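Local structure of alpha-1,4-endofucoidanase (Mariniflexile fucanivorans, 6DLH) at residues P88-P93 with A155-D160; K199-Y204 with N230-E235. The protein cleaves internal alpha-1,4 linkages of fucoidan, a sulfated algal polysaccharide, as a retaining GH107 glycoside hydrolase, this chain holding the catalytic domain and the Ig-like domains that follow. One frame throughout, in Å; residues are numbered along the deposited sequence.

Overall arrangement
Both contacts belong to the catalytic domain, whose parallel strands and surrounding helices form a barrel-like core. Along the chain, the loop after strand 80-84 supplies residues 88-93, and contact 1 closes when the loop after strand 143-149 reaches 155-160. Contact 2 opens later, at helix 198-216, and closes across strand 222-226 at helix 228-233. The two loops therefore follow in series, neither nested nor crossed, with centres about 13 Å apart. Arg156 of contact 1 also packs near Asn230 of contact 2. Asn152 forms a second bridge, since it receives a hydrogen bond from Ser92 and is touched by Met201.

Contact 1. Residues P88-P93 with A155-D160; sequences PNIFSP and ARIPED
Two loops that leave neighbouring parallel strands of the catalytic barrel, 80-84 and 143-149, meet here through the side chains of Asn89 and Arg156. OD1 of Asn89 sits over one face of the Arg156 guanidinium, displaced toward its rim, 3.4 Å from NE. Because the oxygen stands above the group, the approach gives no hydrogen bond; the amide and guanidinium planes are turned 56° apart. Arg156 gets there with a stretched chain, CG opposite the backbone N (chi1 -164°) and the carbons extended as far as NE; the two side chains cross at about a right angle.

Polar links between the segments run through water. One water donates to Asn89 O and accepts from Arg156 NH1, both at 2.9 Å, and lies in the guanidinium plane at its edge. NH1 also bonds to Ser227 OG, just past the end of strand 222-226. A second water donates to Ser92 OG at 2.6 Å and accepts a long bond, 3.3 Å, from Arg156 N. Both loops lie beyond the C-terminal ends of their strands, the side on which barrels of this kind usually carry their active sites, although no annotated metal ligand is near.

Each segment is tightly turned. Ser92 N bonds to Asn89 O at 3.0 Å, so this carbonyl is gripped by a backbone amide as well as by the first water, while Ile157 to Asp160 form a type I beta turn. The apolar touch is slight: Ile90 CG2 meets Ile157 CG1 at 4.3 Å on the protein surface. Ile90 O accepts a hydrogen bond from Tyr165, and Ser92 OG is bonded to the carbonyl of Asn152.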
ATOM      1  N   PRO A  88       4.026  10.646   0.085  1.00 36.72           N
ATOM      2  CA  PRO A  88       4.836  11.870   0.033  1.00 38.55           C
ATOM      3  C   PRO A  88       4.094  13.197   0.222  1.00 39.39           C
ATOM      4  O   PRO A  88       2.870  13.243   0.204  1.00 36.11           O
ATOM      5  CB  PRO A  88       5.454  11.840  -1.376  1.00 37.32           C
ATOM      6  CG  PRO A  88       4.542  10.952  -2.194  1.00 36.65           C
ATOM      7  CD  PRO A  88       3.919   9.974  -1.218  1.00 35.29           C
ATOM      8  N   ASN A  89       4.860  14.282   0.410  1.00 43.67           N
ATOM      9  CA  ASN A  89       4.374  15.634   0.169  1.00 45.03           C
ATOM     10  C   ASN A  89       3.220  15.951   1.125  1.00 44.07           C
ATOM     11  O   ASN A  89       3.297  15.643   2.313  1.00 40.44           O
ATOM     12  CB  ASN A  89       4.024  15.814  -1.313  1.00 46.22           C
ATOM     13  CG  ASN A  89       4.249  17.213  -1.842  1.00 51.28           C
ATOM     14  OD1 ASN A  89       5.235  17.864  -1.502  1.00 56.43           O
ATOM     15  ND2 ASN A  89       3.351  17.672  -2.699  1.00 53.74           N
ATOM     16  N   ILE A  90       2.144  16.548   0.592  1.00 43.79           N
ATOM     17  CA  ILE A  90       0.997  16.957   1.392  1.00 45.10           C
ATOM     18  C   ILE A  90       0.216  15.736   1.877  1.00 47.50           C
ATOM     19  O   ILE A  90      -0.750  15.885   2.620  1.00 50.84           O
ATOM     20  CB  ILE A  90       0.096  17.949   0.631  1.00 45.76           C
ATOM     21  CG1 ILE A  90      -0.511  17.327  -0.631  1.00 45.77           C
ATOM     22  CG2 ILE A  90       0.849  19.241   0.333  1.00 48.63           C
ATOM     23  CD1 ILE A  90      -1.494  18.225  -1.360  1.00 46.91           C
ATOM     24  N   PHE A  91       0.645  14.534   1.472  1.00 45.32           N
ATOM     25  CA  PHE A  91      -0.010  13.302   1.890  1.00 40.25           C
ATOM     26  C   PHE A  91       0.806  12.609   2.979  1.00 38.56           C
ATOM     27  O   PHE A  91       0.517  11.469   3.344  1.00 40.87           O
ATOM     28  CB  PHE A  91      -0.239  12.382   0.686  1.00 38.67           C
ATOM     29  CG  PHE A  91      -0.995  13.026  -0.445  1.00 37.33           C
ATOM     30  CD1 PHE A  91      -2.382  13.034  -0.455  1.00 37.02           C
ATOM     31  CD2 PHE A  91      -0.321  13.645  -1.489  1.00 38.42           C
ATOM     32  CE1 PHE A  91      -3.079  13.643  -1.488  1.00 36.57           C
ATOM     33  CE2 PHE A  91      -1.019  14.258  -2.520  1.00 36.27           C
ATOM     34  CZ  PHE A  91      -2.394  14.254  -2.515  1.00 36.95           C
ATOM     35  N   SER A  92       1.806  13.314   3.516  1.00 36.36           N
ATOM     36  CA  SER A  92       2.687  12.743   4.525  1.00 39.09           C
ATOM     37  C   SER A  92       1.944  12.288   5.784  1.00 41.43           C
ATOM     38  O   SER A  92       2.446  11.411   6.484  1.00 43.42           O
ATOM     39  CB  SER A  92       3.835  13.663   4.861  1.00 38.95           C
ATOM     40  OG  SER A  92       3.366  14.848   5.479  1.00 37.97           O
ATOM     41  N   PRO A  93       0.783  12.878   6.172  1.00 42.34           N
ATOM     42  CA  PRO A  93      -0.008  12.344   7.286  1.00 45.14           C
ATOM     43  C   PRO A  93      -0.655  10.976   7.058  1.00 44.31           C
ATOM     44  O   PRO A  93      -0.835  10.212   8.005  1.00 41.32           O
ATOM     45  CB  PRO A  93      -1.108  13.401   7.506  1.00 44.64           C
ATOM     46  CG  PRO A  93      -0.554  14.652   6.859  1.00 44.99           C
ATOM     47  CD  PRO A  93       0.222  14.140   5.664  1.00 43.73           C
ATOM     48  N   ALA A 155       1.849  19.449   8.905  1.00 51.80           N
ATOM     49  CA  ALA A 155       1.432  19.997   7.626  1.00 54.43           C
ATOM     50  C   ALA A 155       2.618  20.682   6.947  1.00 57.03           C
ATOM     51  O   ALA A 155       3.239  21.574   7.521  1.00 59.78           O
ATOM     52  CB  ALA A 155       0.281  20.952   7.820  1.00 53.33           C
ATOM     53  N   ARG A 156       2.910  20.254   5.716  1.00 57.51           N
ATOM     54  CA  ARG A 156       4.043  20.759   4.960  1.00 58.32           C
ATOM     55  C   ARG A 156       3.787  22.219   4.599  1.00 58.99           C
ATOM     56  O   ARG A 156       4.677  23.055   4.725  1.00 60.40           O
ATOM     57  CB  ARG A 156       4.264  19.900   3.710  1.00 59.64           C
ATOM     58  CG  ARG A 156       5.624  20.066   3.047  1.00 56.89           C
ATOM     59  CD  ARG A 156       5.584  19.447   1.664  1.00 58.68           C
ATOM     60  NE  ARG A 156       6.752  19.757   0.856  1.00 61.78           N
ATOM     61  CZ  ARG A 156       7.825  18.981   0.751  1.00 60.59           C
ATOM     62  NH1 ARG A 156       7.888  17.836   1.409  1.00 59.92           N
ATOM     63  NH2 ARG A 156       8.833  19.359  -0.014  1.00 59.25           N
ATOM     64  N   ILE A 157       2.562  22.498   4.143  1.00 59.70           N
ATOM     65  CA  ILE A 157       2.096  23.842   3.844  1.00 60.92           C
ATOM     66  C   ILE A 157       1.011  24.188   4.864  1.00 64.42           C
ATOM     67  O   ILE A 157      -0.166  23.915   4.628  1.00 62.53           O
ATOM     68  CB  ILE A 157       1.562  23.914   2.394  1.00 63.01           C
ATOM     69  CG1 ILE A 157       2.433  23.147   1.391  1.00 64.06           C
ATOM     70  CG2 ILE A 157       1.311  25.351   1.964  1.00 63.15           C
ATOM     71  CD1 ILE A 157       3.822  23.722   1.177  1.00 65.74           C
ATOM     72  N   PRO A 158       1.366  24.774   6.036  1.00 65.71           N
ATOM     73  CA  PRO A 158       0.390  25.066   7.094  1.00 68.31           C
ATOM     74  C   PRO A 158      -0.740  26.032   6.729  1.00 66.79           C
ATOM     75  O   PRO A 158      -1.783  26.028   7.378  1.00 65.93           O
ATOM     76  CB  PRO A 158       1.247  25.649   8.232  1.00 65.82           C
ATOM     77  CG  PRO A 158       2.644  25.150   7.943  1.00 65.27           C
ATOM     78  CD  PRO A 158       2.734  25.148   6.430  1.00 65.84           C
ATOM     79  N   GLU A 159      -0.525  26.850   5.692  1.00 70.35           N
ATOM     80  CA  GLU A 159      -1.521  27.810   5.236  1.00 75.21           C
ATOM     81  C   GLU A 159      -2.325  27.216   4.079  1.00 77.55           C
ATOM     82  O   GLU A 159      -2.988  27.941   3.337  1.00 73.10           O
ATOM     83  CB  GLU A 159      -0.864  29.143   4.868  1.00 73.45           C
ATOM     84  N   ASP A 160      -2.235  25.887   3.932  1.00 78.80           N
ATOM     85  CA  ASP A 160      -3.139  25.111   3.098  1.00 77.21           C
ATOM     86  C   ASP A 160      -3.972  24.207   4.007  1.00 71.81           C
ATOM     87  O   ASP A 160      -3.544  23.876   5.114  1.00 64.31           O
ATOM     88  CB  ASP A 160      -2.382  24.315   2.027  1.00 77.85           C
ATOM     89  CG  ASP A 160      -2.032  25.109   0.780  1.00 82.34           C
ATOM     90  OD1 ASP A 160      -1.794  26.326   0.905  1.00 87.29           O
ATOM     91  OD2 ASP A 160      -1.994  24.502  -0.313  1.00 81.38           O
TER
HETATM   92  O   HOH W   1       5.900  16.520   3.094  1.00 43.28           O
HETATM   93  O   HOH W   2       2.038  17.109   5.319  1.00 52.41           O

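Contact 2. Residues K199-Y204 with N230-E235; sequences KYMFCY and NVMEDE
Apolar packing accounts for the whole contact between 199-204 and 230-235, and Met201 makes every touch from its side. This methionine and Val231 reach toward each other tip to tip: SD of Met201 comes 3.8 Å from CG2 of Val231, and the terminal CE of Met201 lies 4.0 Å from CG1 of the same valine. The thioether end thus spans both branches of the valine. Val231 presents them as a fork, with CG2 opposite its backbone N and CG1 between N and the carbonyl carbon (chi1 61°). The long side chain of Met201 is folded at chi2 (-74°) and again at chi3 (-59°), which brings its methyl round toward Met232, the residue after Val231. There CE meets CG of Met232 at 4.1 Å, the two methionines crossing at roughly a right angle. All three residues are buried, and the backbones stand well apart, with 8.4 Å between CA of Met201 and CA of Met232.

Neighbouring apolar groups complete the packing. Helix 249-259 lies against both methionines, Phe254 touching Met201 and Ile250 and Tyr251 touching Met232.

No polar bond joins the two segments. Their polar partners lie outside the contact: Tyr200 OH bonds to Asp177, Tyr204 OH to His95, and the backbone of Met232 to that of Asp238. The helical backbone of the second segment widens into a pi-type turn at 230-233.

Helix 198-216 crosses over between parallel strands 143-149 and 222-226, and the short helix 228-233 follows the second of these. Side-chain packing of a connecting helix on a short helix in the next strand-to-helix loop fits the repeated beta-alpha-beta crossovers of a barrel-like glycoside hydrolase domain.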
ATOM      1  N   LYS A 199       9.573  19.791  18.405  1.00 57.48           N
ATOM      2  CA  LYS A 199       9.165  18.935  19.514  1.00 59.37           C
ATOM      3  C   LYS A 199       8.227  17.841  19.003  1.00 56.80           C
ATOM      4  O   LYS A 199       8.330  16.689  19.426  1.00 53.75           O
ATOM      5  CB  LYS A 199       8.603  19.738  20.695  1.00 59.03           C
ATOM      6  CG  LYS A 199       7.313  20.503  20.431  1.00 61.98           C
ATOM      7  CD  LYS A 199       6.842  21.342  21.601  1.00 62.77           C
ATOM      8  CE  LYS A 199       5.609  22.157  21.263  1.00 65.10           C
ATOM      9  NZ  LYS A 199       5.224  23.076  22.360  1.00 64.80           N
ATOM     10  N   TYR A 200       7.349  18.218  18.063  1.00 57.50           N
ATOM     11  CA  TYR A 200       6.399  17.311  17.438  1.00 60.04           C
ATOM     12  C   TYR A 200       7.127  16.218  16.654  1.00 60.40           C
ATOM     13  O   TYR A 200       6.649  15.087  16.587  1.00 61.40           O
ATOM     14  CB  TYR A 200       5.413  18.084  16.558  1.00 64.89           C
ATOM     15  CG  TYR A 200       4.720  19.250  17.222  1.00 69.52           C
ATOM     16  CD1 TYR A 200       3.988  19.083  18.389  1.00 72.46           C
ATOM     17  CD2 TYR A 200       4.777  20.521  16.672  1.00 70.45           C
ATOM     18  CE1 TYR A 200       3.342  20.149  18.998  1.00 74.16           C
ATOM     19  CE2 TYR A 200       4.141  21.598  17.269  1.00 71.92           C
ATOM     20  CZ  TYR A 200       3.417  21.412  18.434  1.00 75.76           C
ATOM     21  OH  TYR A 200       2.784  22.469  19.026  1.00 73.00           O
ATOM     22  N   MET A 201       8.283  16.558  16.064  1.00 58.63           N
ATOM     23  CA  MET A 201       9.057  15.605  15.282  1.00 54.27           C
ATOM     24  C   MET A 201       9.535  14.468  16.179  1.00 53.29           C
ATOM     25  O   MET A 201       9.493  13.305  15.776  1.00 49.34           O
ATOM     26  CB  MET A 201      10.260  16.259  14.592  1.00 52.50           C
ATOM     27  CG  MET A 201       9.877  17.204  13.462  1.00 50.92           C
ATOM     28  SD  MET A 201       9.318  16.353  11.962  1.00 48.64           S
ATOM     29  CE  MET A 201      10.777  15.377  11.594  1.00 47.07           C
ATOM     30  N   PHE A 202       9.981  14.817  17.393  1.00 54.17           N
ATOM     31  CA  PHE A 202      10.444  13.829  18.359  1.00 53.10           C
ATOM     32  C   PHE A 202       9.266  12.989  18.857  1.00 53.51           C
ATOM     33  O   PHE A 202       9.446  11.818  19.187  1.00 51.20           O
ATOM     34  CB  PHE A 202      11.190  14.497  19.517  1.00 51.33           C
ATOM     35  CG  PHE A 202      12.648  14.801  19.271  1.00 49.74           C
ATOM     36  CD1 PHE A 202      13.621  13.829  19.469  1.00 48.98           C
ATOM     37  CD2 PHE A 202      13.052  16.070  18.875  1.00 47.34           C
ATOM     38  CE1 PHE A 202      14.963  14.115  19.259  1.00 48.51           C
ATOM     39  CE2 PHE A 202      14.394  16.355  18.666  1.00 45.42           C
ATOM     40  CZ  PHE A 202      15.347  15.376  18.853  1.00 46.37           C
ATOM     41  N   CYS A 203       8.070  13.598  18.908  1.00 55.72           N
ATOM     42  CA  CYS A 203       6.840  12.887  19.230  1.00 60.08           C
ATOM     43  C   CYS A 203       6.707  11.680  18.299  1.00 62.21           C
ATOM     44  O   CYS A 203       6.598  10.543  18.762  1.00 59.55           O
ATOM     45  CB  CYS A 203       5.612  13.781  19.061  1.00 64.96           C
ATOM     46  SG  CYS A 203       5.135  14.743  20.525  1.00 70.10           S
ATOM     47  N   TYR A 204       6.760  11.956  16.987  1.00 58.59           N
ATOM     48  CA  TYR A 204       6.543  10.968  15.942  1.00 55.54           C
ATOM     49  C   TYR A 204       7.536   9.816  16.070  1.00 53.62           C
ATOM     50  O   TYR A 204       7.145   8.651  16.016  1.00 54.29           O
ATOM     51  CB  TYR A 204       6.585  11.618  14.556  1.00 58.82           C
ATOM     52  CG  TYR A 204       6.172  10.690  13.440  1.00 61.96           C
ATOM     53  CD1 TYR A 204       4.839  10.558  13.077  1.00 61.03           C
ATOM     54  CD2 TYR A 204       7.110   9.923  12.763  1.00 61.00           C
ATOM     55  CE1 TYR A 204       4.451   9.703  12.059  1.00 58.64           C
ATOM     56  CE2 TYR A 204       6.736   9.060  11.746  1.00 58.75           C
ATOM     57  CZ  TYR A 204       5.403   8.950  11.394  1.00 57.59           C
ATOM     58  OH  TYR A 204       5.027   8.099  10.396  1.00 56.16           O
ATOM     59  N   ASN A 230      14.498  19.261   4.473  1.00 41.62           N
ATOM     60  CA  ASN A 230      13.459  20.282   4.460  1.00 40.45           C
ATOM     61  C   ASN A 230      12.987  20.581   5.885  1.00 42.70           C
ATOM     62  O   ASN A 230      12.785  21.743   6.235  1.00 41.91           O
ATOM     63  CB  ASN A 230      12.251  19.892   3.603  1.00 40.35           C
ATOM     64  CG  ASN A 230      12.573  19.635   2.145  1.00 39.93           C
ATOM     65  OD1 ASN A 230      13.229  18.654   1.805  1.00 38.17           O
ATOM     66  ND2 ASN A 230      12.079  20.494   1.270  1.00 39.76           N
ATOM     67  N   VAL A 231      12.799  19.531   6.698  1.00 45.01           N
ATOM     68  CA  VAL A 231      12.142  19.685   7.988  1.00 46.03           C
ATOM     69  C   VAL A 231      13.145  19.570   9.137  1.00 47.27           C
ATOM     70  O   VAL A 231      13.048  20.317  10.109  1.00 51.14           O
ATOM     71  CB  VAL A 231      10.934  18.740   8.170  1.00 47.30           C
ATOM     72  CG1 VAL A 231      11.321  17.268   8.095  1.00 47.37           C
ATOM     73  CG2 VAL A 231      10.183  19.031   9.461  1.00 44.04           C
ATOM     74  N   MET A 232      14.100  18.644   9.030  1.00 45.13           N
ATOM     75  CA  MET A 232      15.042  18.424  10.116  1.00 46.77           C
ATOM     76  C   MET A 232      16.140  19.485  10.132  1.00 49.59           C
ATOM     77  O   MET A 232      16.610  19.859  11.205  1.00 49.56           O
ATOM     78  CB  MET A 232      15.661  17.028  10.052  1.00 45.83           C
ATOM     79  CG  MET A 232      14.702  15.991  10.549  1.00 45.68           C
ATOM     80  SD  MET A 232      14.845  14.407   9.735  1.00 47.65           S
ATOM     81  CE  MET A 232      16.091  13.595  10.723  1.00 42.40           C
ATOM     82  N   GLU A 233      16.537  19.966   8.946  1.00 49.13           N
ATOM     83  CA  GLU A 233      17.568  20.989   8.861  1.00 48.08           C
ATOM     84  C   GLU A 233      16.924  22.373   8.835  1.00 46.70           C
ATOM     85  O   GLU A 233      17.047  23.126   9.796  1.00 48.77           O
ATOM     86  CB  GLU A 233      18.498  20.743   7.671  1.00 48.94           C
ATOM     87  CG  GLU A 233      19.469  21.879   7.410  1.00 49.06           C
ATOM     88  CD  GLU A 233      20.416  21.643   6.247  1.00 51.72           C
ATOM     89  OE1 GLU A 233      20.141  20.747   5.430  1.00 52.25           O
ATOM     90  OE2 GLU A 233      21.426  22.353   6.163  1.00 53.26           O
ATOM     91  N   ASP A 234      16.228  22.682   7.735  1.00 47.51           N
ATOM     92  CA  ASP A 234      15.743  24.022   7.445  1.00 50.45           C
ATOM     93  C   ASP A 234      14.745  24.510   8.498  1.00 52.92           C
ATOM     94  O   ASP A 234      14.654  25.712   8.741  1.00 51.21           O
ATOM     95  CB  ASP A 234      15.131  24.111   6.044  1.00 49.45           C
ATOM     96  CG  ASP A 234      16.143  24.104   4.909  1.00 51.91           C
ATOM     97  OD1 ASP A 234      17.338  23.843   5.173  1.00 51.53           O
ATOM     98  OD2 ASP A 234      15.722  24.357   3.769  1.00 49.28           O
ATOM     99  N   GLU A 235      13.990  23.587   9.107  1.00 52.36           N
ATOM    100  CA  GLU A 235      12.920  23.975  10.014  1.00 55.47           C
ATOM    101  C   GLU A 235      13.345  23.802  11.472  1.00 53.09           C
ATOM    102  O   GLU A 235      13.123  24.699  12.280  1.00 57.03           O
ATOM    103  CB  GLU A 235      11.622  23.225   9.699  1.00 57.61           C
TER